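Local coordinates for protein CDA peptide synthetase I (Streptomyces coelicolor, PDB 5DU9) that forms a condensation domain of a large modular peptide synthetase and here holds the ligand (2S)-2-amino-N-butyl-propanamide, at residues Cys64-Thr69 with Tyr76-Pro81; Val271-Ala276 with Glu323-Val328; Arg237-Thr242 with Asn412-Gly417. The protein carries 1 engineered substitution. All blocks are in the same frame, centred on the assembly; numbering follows the deposited sequence.

Contact 1 of 3, residues Cys64-Thr69 with Tyr76-Pro81; sequences CSRFLT and YRAYCP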
ATOM      1  N   CYS A  64       7.308   7.053 -16.601  1.00 17.83           N
ATOM      2  CA  CYS A  64       7.776   8.006 -17.608  1.00 19.53           C
ATOM      3  C   CYS A  64       6.757   9.109 -17.831  1.00 21.99           C
ATOM      4  O   CYS A  64       6.799   9.800 -18.847  1.00 23.69           O
ATOM      5  CB  CYS A  64       8.043   7.305 -18.942  1.00 21.12           C
ATOM      6  SG  CYS A  64       9.367   6.113 -18.916  1.00 23.88           S
ATOM      7  N   SER A  65       5.836   9.263 -16.889  1.00 18.53           N
ATOM      8  CA  SER A  65       4.702  10.149 -17.085  1.00 18.48           C
ATOM      9  C   SER A  65       4.796  11.414 -16.247  1.00 21.71           C
ATOM     10  O   SER A  65       5.430  11.440 -15.192  1.00 21.39           O
ATOM     11  CB  SER A  65       3.401   9.415 -16.761  1.00 20.99           C
ATOM     12  OG  SER A  65       3.134   8.406 -17.719  1.00 21.58           O
ATOM     13  N   ARG A  66       4.167  12.470 -16.749  1.00 19.83           N
ATOM     14  CA  ARG A  66       3.947  13.681 -15.977  1.00 19.29           C
ATOM     15  C   ARG A  66       2.479  14.057 -16.086  1.00 22.26           C
ATOM     16  O   ARG A  66       1.738  13.461 -16.871  1.00 20.68           O
ATOM     17  CB  ARG A  66       4.834  14.816 -16.471  1.00 20.99           C
ATOM     18  CG  ARG A  66       4.575  15.245 -17.901  1.00 22.85           C
ATOM     19  CD  ARG A  66       5.634  16.236 -18.312  1.00 27.76           C
ATOM     20  NE  ARG A  66       5.337  16.918 -19.565  1.00 30.29           N
ATOM     21  CZ  ARG A  66       5.647  18.188 -19.817  1.00 37.90           C
ATOM     22  NH1 ARG A  66       6.251  18.930 -18.897  1.00 36.68           N
ATOM     23  NH2 ARG A  66       5.344  18.723 -20.989  1.00 31.44           N
ATOM     24  N   PHE A  67       2.065  15.044 -15.300  1.00 19.36           N
ATOM     25  CA  PHE A  67       0.670  15.449 -15.251  1.00 19.52           C
ATOM     26  C   PHE A  67       0.537  16.948 -15.461  1.00 25.45           C
ATOM     27  O   PHE A  67       1.191  17.747 -14.791  1.00 26.63           O
ATOM     28  CB  PHE A  67       0.051  15.016 -13.925  1.00 18.29           C
ATOM     29  CG  PHE A  67       0.071  13.530 -13.730  1.00 16.72           C
ATOM     30  CD1 PHE A  67       1.225  12.891 -13.301  1.00 15.97           C
ATOM     31  CD2 PHE A  67      -1.047  12.765 -14.020  1.00 18.76           C
ATOM     32  CE1 PHE A  67       1.259  11.522 -13.151  1.00 14.99           C
ATOM     33  CE2 PHE A  67      -1.021  11.393 -13.869  1.00 15.90           C
ATOM     34  CZ  PHE A  67       0.132  10.771 -13.430  1.00 15.85           C
ATOM     35  N   LEU A  68      -0.314  17.305 -16.417  1.00 22.34           N
ATOM     36  CA  LEU A  68      -0.512  18.687 -16.823  1.00 24.23           C
ATOM     37  C   LEU A  68      -1.995  19.021 -16.758  1.00 24.58           C
ATOM     38  O   LEU A  68      -2.825  18.133 -16.584  1.00 23.52           O
ATOM     39  CB  LEU A  68       0.026  18.904 -18.238  1.00 26.18           C
ATOM     40  CG  LEU A  68       1.467  18.448 -18.481  1.00 29.38           C
ATOM     41  CD1 LEU A  68       1.763  18.389 -19.970  1.00 30.78           C
ATOM     42  CD2 LEU A  68       2.447  19.374 -17.780  1.00 31.87           C
ATOM     43  N   THR A  69      -2.322  20.303 -16.893  1.00 26.28           N
ATOM     44  CA  THR A  69      -3.711  20.749 -16.929  1.00 27.83           C
ATOM     45  C   THR A  69      -4.037  21.329 -18.296  1.00 29.25           C
ATOM     46  O   THR A  69      -3.189  21.966 -18.923  1.00 33.15           O
ATOM     47  CB  THR A  69      -3.999  21.809 -15.852  1.00 27.80           C
ATOM     48  OG1 THR A  69      -3.042  22.870 -15.957  1.00 35.14           O
ATOM     49  CG2 THR A  69      -3.924  21.198 -14.461  1.00 26.42           C
ATOM     50  N   TYR A  76      -4.482  15.945 -17.136  1.00 22.26           N
ATOM     51  CA  TYR A  76      -4.250  14.813 -18.020  1.00 22.18           C
ATOM     52  C   TYR A  76      -2.824  14.316 -17.825  1.00 21.35           C
ATOM     53  O   TYR A  76      -1.991  15.010 -17.243  1.00 21.11           O
ATOM     54  CB  TYR A  76      -4.511  15.179 -19.487  1.00 24.19           C
ATOM     55  CG  TYR A  76      -3.582  16.214 -20.095  1.00 25.60           C
ATOM     56  CD1 TYR A  76      -2.376  15.841 -20.678  1.00 25.87           C
ATOM     57  CD2 TYR A  76      -3.931  17.558 -20.123  1.00 27.08           C
ATOM     58  CE1 TYR A  76      -1.535  16.781 -21.253  1.00 27.45           C
ATOM     59  CE2 TYR A  76      -3.096  18.506 -20.700  1.00 28.56           C
ATOM     60  CZ  TYR A  76      -1.900  18.111 -21.260  1.00 31.75           C
ATOM     61  OH  TYR A  76      -1.068  19.049 -21.835  1.00 31.81           O
ATOM     62  N   ARG A  77      -2.559  13.102 -18.297  1.00 20.92           N
ATOM     63  CA  ARG A  77      -1.241  12.498 -18.178  1.00 20.26           C
ATOM     64  C   ARG A  77      -0.522  12.525 -19.524  1.00 22.44           C
ATOM     65  O   ARG A  77      -1.114  12.216 -20.557  1.00 23.02           O
ATOM     66  CB  ARG A  77      -1.360  11.061 -17.661  1.00 18.90           C
ATOM     67  CG  ARG A  77      -0.029  10.350 -17.486  1.00 19.43           C
ATOM     68  CD  ARG A  77      -0.220   8.949 -16.926  1.00 17.17           C
ATOM     69  NE  ARG A  77      -0.998   8.102 -17.827  1.00 18.03           N
ATOM     70  CZ  ARG A  77      -0.511   7.527 -18.922  1.00 19.09           C
ATOM     71  NH1 ARG A  77       0.756   7.716 -19.276  1.00 19.56           N
ATOM     72  NH2 ARG A  77      -1.296   6.773 -19.678  1.00 19.98           N
ATOM     73  N   ALA A  78       0.753  12.906 -19.495  1.00 22.11           N
ATOM     74  CA  ALA A  78       1.585  12.963 -20.691  1.00 23.84           C
ATOM     75  C   ALA A  78       2.749  11.984 -20.578  1.00 25.40           C
ATOM     76  O   ALA A  78       3.412  11.913 -19.545  1.00 23.65           O
ATOM     77  CB  ALA A  78       2.099  14.375 -20.909  1.00 26.39           C
ATOM     78  N   TYR A  79       2.988  11.236 -21.651  1.00 24.48           N
ATOM     79  CA  TYR A  79       4.023  10.206 -21.685  1.00 27.04           C
ATOM     80  C   TYR A  79       5.338  10.767 -22.223  1.00 30.54           C
ATOM     81  O   TYR A  79       5.375  11.342 -23.311  1.00 29.81           O
ATOM     82  CB  TYR A  79       3.543   9.027 -22.538  1.00 29.61           C
ATOM     83  CG  TYR A  79       4.578   7.959 -22.822  1.00 30.88           C
ATOM     84  CD1 TYR A  79       5.295   7.359 -21.795  1.00 26.73           C
ATOM     85  CD2 TYR A  79       4.813   7.530 -24.122  1.00 38.01           C
ATOM     86  CE1 TYR A  79       6.229   6.375 -22.056  1.00 27.09           C
ATOM     87  CE2 TYR A  79       5.743   6.548 -24.393  1.00 45.50           C
ATOM     88  CZ  TYR A  79       6.447   5.971 -23.359  1.00 30.11           C
ATOM     89  OH  TYR A  79       7.374   4.992 -23.632  1.00 32.24           O
ATOM     90  N   CYS A  80       6.409  10.591 -21.450  1.00 25.10           N
ATOM     91  CA  CYS A  80       7.721  11.147 -21.777  1.00 28.48           C
ATOM     92  C   CYS A  80       8.827  10.098 -21.669  1.00 27.39           C
ATOM     93  O   CYS A  80       9.429   9.945 -20.610  1.00 25.52           O
ATOM     94  CB  CYS A  80       8.043  12.315 -20.845  1.00 29.73           C
ATOM     95  SG  CYS A  80       6.838  13.657 -20.872  1.00 30.05           S
ATOM     96  N   PRO A  81       9.105   9.375 -22.767  1.00 30.72           N
ATOM     97  CA  PRO A  81      10.186   8.381 -22.747  1.00 32.04           C
ATOM     98  C   PRO A  81      11.524   8.956 -22.270  1.00 31.35           C
ATOM     99  O   PRO A  81      11.738  10.160 -22.392  1.00 29.94           O
ATOM    100  CB  PRO A  81      10.284   7.944 -24.211  1.00 41.37           C
ATOM    101  CG  PRO A  81       8.931   8.164 -24.761  1.00 49.61           C
ATOM    102  CD  PRO A  81       8.366   9.360 -24.042  1.00 36.04           C
TER
HETATM  103  O   HOH W   1      -1.345  21.461 -21.235  1.00 37.40           O
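A two-stranded antiparallel beta hairpin forms here, with Arg66 opposite Ala78 and Leu68 opposite Tyr76 as hydrogen-bonded pairs. Each pair is closed by two backbone bonds; in the second, Tyr76 N reaches Leu68 O at 2.8 Å. Beyond these pairs, Cys80 N still donates to Cys64 O at 2.7 Å, though less straight, with 148° at the hydrogen. On the face of Leu68 and Tyr76, the tyrosine holds CG between its backbone N and carbonyl carbon (chi1 65°). Leu68 CB sits over the ring face, 4.1 Å from the Tyr76 centroid in a CH-pi contact, and Leu68 CD1 touches Tyr76 OH at 3.5 Å. A water links that hydroxyl to Thr69 O. On the other face Arg77 CG lies over the Phe67 ring, 4.3 Å from its centroid. The chain then bends (chi3 62°), turning NE out of line, and NH1 donates to Ser65 OG at 2.9 Å, the oxygen slightly tilted from the guanidinium plane. Glu61 serves both partners: its OE2 forms a salt bridge with Arg77 NH1, and its O is hydrogen-bonded to Ser65 OG. The Glu61 carboxylate compensates this buried charge, Ser65 OG is a further acceptor, and the aliphatic stem packs on Phe67.

Contact 2 of 3, residues Val271-Ala276 with Glu323-Val328; sequences VIAGVA and ESFARV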
ATOM      1  N   VAL A 271      -6.766 -11.256  10.501  1.00 11.76           N
ATOM      2  CA  VAL A 271      -6.147 -10.012  10.947  1.00 11.01           C
ATOM      3  C   VAL A 271      -7.173  -8.881  11.023  1.00 12.27           C
ATOM      4  O   VAL A 271      -7.209  -8.135  11.999  1.00 13.23           O
ATOM      5  CB  VAL A 271      -4.982  -9.616  10.018  1.00 12.07           C
ATOM      6  CG1 VAL A 271      -4.436  -8.237  10.363  1.00 11.89           C
ATOM      7  CG2 VAL A 271      -3.876 -10.649  10.112  1.00 13.80           C
ATOM      8  N   ILE A 272      -8.000  -8.747   9.991  1.00 13.13           N
ATOM      9  CA  ILE A 272      -9.032  -7.719   9.992  1.00 12.65           C
ATOM     10  C   ILE A 272      -9.964  -7.917  11.190  1.00 10.75           C
ATOM     11  O   ILE A 272     -10.295  -6.960  11.892  1.00 12.01           O
ATOM     12  CB  ILE A 272      -9.832  -7.732   8.670  1.00 11.21           C
ATOM     13  CG1 ILE A 272      -8.942  -7.255   7.527  1.00 11.92           C
ATOM     14  CG2 ILE A 272     -11.053  -6.831   8.759  1.00 13.24           C
ATOM     15  CD1 ILE A 272      -9.493  -7.554   6.138  1.00 15.94           C
ATOM     16  N   ALA A 273     -10.379  -9.156  11.430  1.00 12.54           N
ATOM     17  CA  ALA A 273     -11.211  -9.458  12.593  1.00 11.67           C
ATOM     18  C   ALA A 273     -10.495  -9.082  13.889  1.00 11.90           C
ATOM     19  O   ALA A 273     -11.115  -8.587  14.833  1.00 12.57           O
ATOM     20  CB  ALA A 273     -11.592 -10.933  12.605  1.00 12.22           C
ATOM     21  N   GLY A 274      -9.185  -9.308  13.929  1.00 12.74           N
ATOM     22  CA  GLY A 274      -8.383  -8.945  15.082  1.00 13.66           C
ATOM     23  C   GLY A 274      -8.379  -7.450  15.343  1.00 13.44           C
ATOM     24  O   GLY A 274      -8.487  -7.018  16.487  1.00 14.59           O
ATOM     25  N   VAL A 275      -8.248  -6.656  14.285  1.00 12.12           N
ATOM     26  CA  VAL A 275      -8.317  -5.208  14.430  1.00 12.48           C
ATOM     27  C   VAL A 275      -9.709  -4.798  14.916  1.00 13.33           C
ATOM     28  O   VAL A 275      -9.835  -3.976  15.815  1.00 14.21           O
ATOM     29  CB  VAL A 275      -7.979  -4.479  13.109  1.00 12.15           C
ATOM     30  CG1 VAL A 275      -8.120  -2.973  13.278  1.00 13.76           C
ATOM     31  CG2 VAL A 275      -6.570  -4.817  12.660  1.00 14.03           C
ATOM     32  N   ALA A 276     -10.751  -5.381  14.331  1.00 13.75           N
ATOM     33  CA  ALA A 276     -12.117  -5.072  14.745  1.00 13.90           C
ATOM     34  C   ALA A 276     -12.330  -5.392  16.222  1.00 14.36           C
ATOM     35  O   ALA A 276     -12.912  -4.601  16.960  1.00 15.52           O
ATOM     36  CB  ALA A 276     -13.116  -5.839  13.891  1.00 13.57           C
ATOM     37  N   GLU A 323     -19.890 -12.553  21.796  1.00 20.87           N
ATOM     38  CA  GLU A 323     -19.466 -13.219  20.569  1.00 19.66           C
ATOM     39  C   GLU A 323     -18.036 -13.742  20.690  1.00 18.89           C
ATOM     40  O   GLU A 323     -17.193 -13.134  21.343  1.00 18.89           O
ATOM     41  CB  GLU A 323     -19.577 -12.269  19.375  1.00 18.89           C
ATOM     42  CG  GLU A 323     -21.012 -11.988  18.963  1.00 19.61           C
ATOM     43  CD  GLU A 323     -21.115 -11.076  17.753  1.00 18.95           C
ATOM     44  OE1 GLU A 323     -20.166 -10.304  17.502  1.00 20.74           O
ATOM     45  OE2 GLU A 323     -22.147 -11.135  17.054  1.00 23.57           O
ATOM     46  N   SER A 324     -17.781 -14.879  20.052  1.00 18.38           N
ATOM     47  CA  SER A 324     -16.438 -15.445  19.994  1.00 17.70           C
ATOM     48  C   SER A 324     -15.600 -14.750  18.932  1.00 16.52           C
ATOM     49  O   SER A 324     -16.135 -14.062  18.072  1.00 16.16           O
ATOM     50  CB  SER A 324     -16.498 -16.935  19.681  1.00 17.78           C
ATOM     51  OG  SER A 324     -16.976 -17.127  18.362  1.00 17.24           O
ATOM     52  N   PHE A 325     -14.288 -14.957  18.965  1.00 16.02           N
ATOM     53  CA  PHE A 325     -13.440 -14.402  17.924  1.00 14.99           C
ATOM     54  C   PHE A 325     -13.808 -15.031  16.582  1.00 14.45           C
ATOM     55  O   PHE A 325     -13.842 -14.354  15.561  1.00 13.83           O
ATOM     56  CB  PHE A 325     -11.957 -14.615  18.233  1.00 14.75           C
ATOM     57  CG  PHE A 325     -11.037 -14.023  17.197  1.00 13.84           C
ATOM     58  CD1 PHE A 325     -11.129 -12.683  16.855  1.00 13.55           C
ATOM     59  CD2 PHE A 325     -10.085 -14.802  16.572  1.00 13.40           C
ATOM     60  CE1 PHE A 325     -10.292 -12.136  15.903  1.00 12.81           C
ATOM     61  CE2 PHE A 325      -9.247 -14.265  15.614  1.00 16.14           C
ATOM     62  CZ  PHE A 325      -9.348 -12.926  15.282  1.00 14.05           C
ATOM     63  N   ALA A 326     -14.115 -16.323  16.591  1.00 14.81           N
ATOM     64  CA  ALA A 326     -14.545 -16.998  15.366  1.00 14.52           C
ATOM     65  C   ALA A 326     -15.802 -16.349  14.796  1.00 14.64           C
ATOM     66  O   ALA A 326     -15.965 -16.257  13.579  1.00 15.05           O
ATOM     67  CB  ALA A 326     -14.791 -18.481  15.625  1.00 16.05           C
ATOM     68  N   ARG A 327     -16.687 -15.890  15.671  1.00 15.37           N
ATOM     69  CA  ARG A 327     -17.898 -15.220  15.214  1.00 15.68           C
ATOM     70  C   ARG A 327     -17.570 -13.878  14.571  1.00 15.38           C
ATOM     71  O   ARG A 327     -18.207 -13.478  13.599  1.00 15.82           O
ATOM     72  CB  ARG A 327     -18.885 -15.013  16.363  1.00 16.80           C
ATOM     73  CG  ARG A 327     -20.200 -14.367  15.933  1.00 17.35           C
ATOM     74  CD  ARG A 327     -21.004 -15.287  15.017  1.00 21.85           C
ATOM     75  NE  ARG A 327     -22.269 -14.692  14.595  1.00 28.67           N
ATOM     76  CZ  ARG A 327     -22.408 -13.879  13.550  1.00 35.91           C
ATOM     77  NH1 ARG A 327     -21.359 -13.544  12.809  1.00 27.63           N
ATOM     78  NH2 ARG A 327     -23.604 -13.393  13.249  1.00 36.20           N
ATOM     79  N   VAL A 328     -16.583 -13.172  15.112  1.00 14.68           N
ATOM     80  CA  VAL A 328     -16.172 -11.904  14.519  1.00 14.12           C
ATOM     81  C   VAL A 328     -15.556 -12.140  13.143  1.00 13.22           C
ATOM     82  O   VAL A 328     -15.768 -11.351  12.223  1.00 14.72           O
ATOM     83  CB  VAL A 328     -15.178 -11.150  15.422  1.00 14.11           C
ATOM     84  CG1 VAL A 328     -14.727  -9.850  14.764  1.00 16.13           C
ATOM     85  CG2 VAL A 328     -15.824 -10.853  16.771  1.00 15.16           C
TER
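Phe325 and Val328, in the first turn of helix 325-341, pack against Ala273 and Gly274 of helix 267-283 in a buried helix-helix contact of the condensation domain, made by apolar side chains. The phenylalanine presents its ring edge to the peptide that joins Ala273 to Gly274: Phe325 CE1 lies 3.6 Å from Gly274 N, close to the ring plane. The same carbon touches Ala273 CB at 3.7 Å. Phe325 CG stands anti to its own backbone N (chi1 -179°), which carries it toward helix 267-283. Val328 adds a second point of touch from one turn further on, its CG1 branch resting 3.8 Å from Ala273 O and 4.0 Å from Ala273 CB; Ala276 CB is a more distant neighbour of that methyl group.

Around this first shell, Val329 and Val332 of the same helix continue the packing on Ala273, Leu317 of strand 311-318 meets Ala276, and Leu435 of helix 418-437 meets Phe325. The start of helix 325-341 is fixed in turn by backbone bonding of Phe325 with Ala441 and by Ser324 at the N-cap. There Arg327 N donates to Ser324 OG at 3.0 Å, with 145° at the hydrogen.

Contact 3 of 3, residues Arg237-Thr242 with Asn412-Gly417; sequences RALAPT and NPQVYG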
ATOM      1  N   ARG A 237      -6.496  16.636   8.789  1.00 36.08           N
ATOM      2  CA  ARG A 237      -6.303  16.394   7.365  1.00 30.71           C
ATOM      3  C   ARG A 237      -5.273  15.287   7.145  1.00 24.71           C
ATOM      4  O   ARG A 237      -4.530  14.930   8.059  1.00 34.27           O
ATOM      5  CB  ARG A 237      -5.869  17.678   6.658  1.00 41.63           C
ATOM      6  CG  ARG A 237      -4.589  18.290   7.200  1.00 48.80           C
ATOM      7  CD  ARG A 237      -4.269  19.603   6.503  1.00 46.22           C
ATOM      8  NE  ARG A 237      -5.320  20.602   6.698  1.00 46.58           N
ATOM      9  CZ  ARG A 237      -5.363  21.469   7.706  1.00 51.15           C
ATOM     10  NH1 ARG A 237      -4.412  21.481   8.632  1.00 66.25           N
ATOM     11  NH2 ARG A 237      -6.366  22.334   7.788  1.00 53.43           N
ATOM     12  N   ALA A 238      -5.238  14.747   5.930  1.00 25.77           N
ATOM     13  CA  ALA A 238      -4.355  13.628   5.606  1.00 28.55           C
ATOM     14  C   ALA A 238      -2.906  14.089   5.503  1.00 34.26           C
ATOM     15  O   ALA A 238      -2.579  14.988   4.729  1.00 33.72           O
ATOM     16  CB  ALA A 238      -4.795  12.967   4.314  1.00 30.21           C
ATOM     17  N   LEU A 239      -2.043  13.457   6.290  1.00 23.03           N
ATOM     18  CA  LEU A 239      -0.639  13.843   6.387  1.00 21.60           C
ATOM     19  C   LEU A 239       0.258  12.624   6.232  1.00 20.49           C
ATOM     20  O   LEU A 239      -0.143  11.513   6.555  1.00 19.43           O
ATOM     21  CB  LEU A 239      -0.355  14.510   7.734  1.00 23.80           C
ATOM     22  CG  LEU A 239      -1.116  15.797   8.062  1.00 25.56           C
ATOM     23  CD1 LEU A 239      -0.852  16.201   9.504  1.00 29.45           C
ATOM     24  CD2 LEU A 239      -0.732  16.917   7.108  1.00 30.34           C
ATOM     25  N   ALA A 240       1.483  12.842   5.765  1.00 22.83           N
ATOM     26  CA  ALA A 240       2.467  11.768   5.713  1.00 20.88           C
ATOM     27  C   ALA A 240       2.636  11.217   7.122  1.00 20.19           C
ATOM     28  O   ALA A 240       2.756  11.987   8.072  1.00 21.36           O
ATOM     29  CB  ALA A 240       3.796  12.266   5.164  1.00 24.75           C
ATOM     30  N   PRO A 241       2.616   9.885   7.267  1.00 19.48           N
ATOM     31  CA  PRO A 241       2.627   9.300   8.611  1.00 20.20           C
ATOM     32  C   PRO A 241       3.996   9.232   9.268  1.00 24.25           C
ATOM     33  O   PRO A 241       5.031   9.195   8.597  1.00 21.46           O
ATOM     34  CB  PRO A 241       2.101   7.885   8.372  1.00 17.64           C
ATOM     35  CG  PRO A 241       2.541   7.564   6.983  1.00 17.77           C
ATOM     36  CD  PRO A 241       2.416   8.859   6.227  1.00 17.74           C
ATOM     37  N   THR A 242       3.976   9.237  10.594  1.00 20.53           N
ATOM     38  CA  THR A 242       5.079   8.720  11.379  1.00 21.02           C
ATOM     39  C   THR A 242       4.942   7.211  11.341  1.00 22.31           C
ATOM     40  O   THR A 242       3.861   6.689  11.598  1.00 18.95           O
ATOM     41  CB  THR A 242       5.046   9.226  12.825  1.00 22.28           C
ATOM     42  OG1 THR A 242       5.132  10.656  12.831  1.00 24.12           O
ATOM     43  CG2 THR A 242       6.198   8.643  13.629  1.00 22.88           C
ATOM     44  N   ASN A 412      -0.881   9.492  11.772  1.00 19.86           N
ATOM     45  CA  ASN A 412      -0.912  10.929  11.556  1.00 22.89           C
ATOM     46  C   ASN A 412      -0.147  11.611  12.693  1.00 23.67           C
ATOM     47  O   ASN A 412      -0.453  11.384  13.863  1.00 25.67           O
ATOM     48  CB  ASN A 412      -2.356  11.430  11.486  1.00 21.35           C
ATOM     49  CG  ASN A 412      -2.451  12.932  11.264  1.00 22.72           C
ATOM     50  OD1 ASN A 412      -2.017  13.726  12.096  1.00 25.12           O
ATOM     51  ND2 ASN A 412      -3.029  13.326  10.139  1.00 23.74           N
ATOM     52  N   PRO A 413       0.858  12.441  12.362  1.00 23.49           N
ATOM     53  CA  PRO A 413       1.732  12.981  13.412  1.00 25.01           C
ATOM     54  C   PRO A 413       1.054  13.977  14.352  1.00 27.09           C
ATOM     55  O   PRO A 413       1.611  14.274  15.410  1.00 32.24           O
ATOM     56  CB  PRO A 413       2.851  13.662  12.619  1.00 32.04           C
ATOM     57  CG  PRO A 413       2.256  13.967  11.295  1.00 46.42           C
ATOM     58  CD  PRO A 413       1.293  12.855  11.017  1.00 26.33           C
ATOM     59  N   GLN A 414      -0.115  14.486  13.980  1.00 27.97           N
ATOM     60  CA  GLN A 414      -0.868  15.373  14.864  1.00 33.56           C
ATOM     61  C   GLN A 414      -1.723  14.572  15.847  1.00 35.12           C
ATOM     62  O   GLN A 414      -2.309  15.136  16.772  1.00 44.92           O
ATOM     63  CB  GLN A 414      -1.752  16.323  14.052  1.00 28.79           C
ATOM     64  CG  GLN A 414      -0.976  17.301  13.184  1.00 35.61           C
ATOM     65  CD  GLN A 414      -1.880  18.207  12.372  1.00 56.61           C
ATOM     66  OE1 GLN A 414      -3.097  18.023  12.338  1.00 56.80           O
ATOM     67  NE2 GLN A 414      -1.288  19.196  11.713  1.00 52.57           N
ATOM     68  N   VAL A 415      -1.781  13.258  15.642  1.00 30.69           N
ATOM     69  CA  VAL A 415      -2.588  12.366  16.470  1.00 31.22           C
ATOM     70  C   VAL A 415      -1.703  11.440  17.303  1.00 44.57           C
ATOM     71  O   VAL A 415      -1.968  11.215  18.484  1.00 39.13           O
ATOM     72  CB  VAL A 415      -3.537  11.501  15.606  1.00 33.87           C
ATOM     73  CG1 VAL A 415      -4.441  10.642  16.491  1.00 35.38           C
ATOM     74  CG2 VAL A 415      -4.372  12.377  14.685  1.00 32.91           C
ATOM     75  N   TYR A 416      -0.659  10.905  16.675  1.00 28.33           N
ATOM     76  CA  TYR A 416       0.227   9.936  17.317  1.00 31.63           C
ATOM     77  C   TYR A 416       1.677  10.401  17.341  1.00 33.53           C
ATOM     78  O   TYR A 416       2.190  10.921  16.351  1.00 32.17           O
ATOM     79  CB  TYR A 416       0.171   8.586  16.596  1.00 26.38           C
ATOM     80  CG  TYR A 416      -1.201   7.966  16.468  1.00 27.99           C
ATOM     81  CD1 TYR A 416      -1.700   7.123  17.451  1.00 36.04           C
ATOM     82  CD2 TYR A 416      -1.986   8.200  15.348  1.00 25.80           C
ATOM     83  CE1 TYR A 416      -2.951   6.546  17.329  1.00 36.75           C
ATOM     84  CE2 TYR A 416      -3.234   7.628  15.218  1.00 29.84           C
ATOM     85  CZ  TYR A 416      -3.712   6.803  16.210  1.00 34.28           C
ATOM     86  OH  TYR A 416      -4.959   6.235  16.077  1.00 36.77           O
ATOM     87  N   GLY A 417       2.333  10.201  18.479  1.00 30.10           N
ATOM     88  CA  GLY A 417       3.778  10.301  18.553  1.00 26.97           C
ATOM     89  C   GLY A 417       4.378   8.941  18.244  1.00 25.69           C
ATOM     90  O   GLY A 417       3.673   7.929  18.266  1.00 27.25           O
TER
HETATM   91  O   HOH W   2      -4.491  15.895  10.535  1.00 35.40           O
HETATM   92  O   HOH W   3       4.682  11.837  15.096  1.00 32.80           O
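Two carboxamides, those of Gln414 and Asn412, meet Leu239 where the loop leading into strand 242-248 lies against an Asx turn, begun by Asn412, between strand 404-411 and helix 418-437. Leu239 CD1 sits over one face of the Gln414 amide, 3.6 Å from Gln414 CD, and the two side chains cross at about a right angle. The same methyl group also touches the Asn412 amide, approaching it obliquely at 3.7 Å from Asn412 ND2. That amide is used at both ends. Asn412 ND2 lies 3.0 Å from Arg237 O and is hydrogen-bonded to Thr390 O, while Asn412 OD1 accepts from Gln414 N at 2.8 Å. Chi1 180° sets Asn412 CG anti to the backbone N, and chi2 -63° turns OD1 to Gln414 N and ND2 the other way. The turn is tightened further because Asn412 O accepts from both Val415 N and Tyr416 N. The Tyr416 ring carries Val415 CG1 on one face, and its hydroxyl is bonded to Asp392. Pro413 lies against Leu239, Ala240 and Thr242: its CD stands 3.4 Å from Ala240 O and its CB 3.8 Å from Thr242 OG1. Backbone bonding of Thr242 with Gly411 starts the pairing of the two strands. Two waters add bridges, one donating to Arg237 O and Gln414 OE1, the other lying 2.6 Å from Thr242 OG1 and donating to Tyr416 O.

Contact 2 is the fully buried one, apolar side chains against a helix backbone, without hydrogen bonds between the two segments; contacts 1 and 3 are partly buried and lean on polar atoms. Contact 1 is a local hairpin with a regular ladder of backbone bonds, whereas contact 3 joins loops far apart in sequence through amides, prolyl packing and bridging waters. Contacts 1 and 2 lie on opposite sides of the chain's centre, their centres about 44 Å apart. Contacts 2 and 3 share a neighbour: helix 418-437 packs on Phe325 and on Thr242. Contact 3 comes closer to the bound ligand than contact 1, the Pro241 side chain being about 9 Å from it against about 12 Å for Phe67.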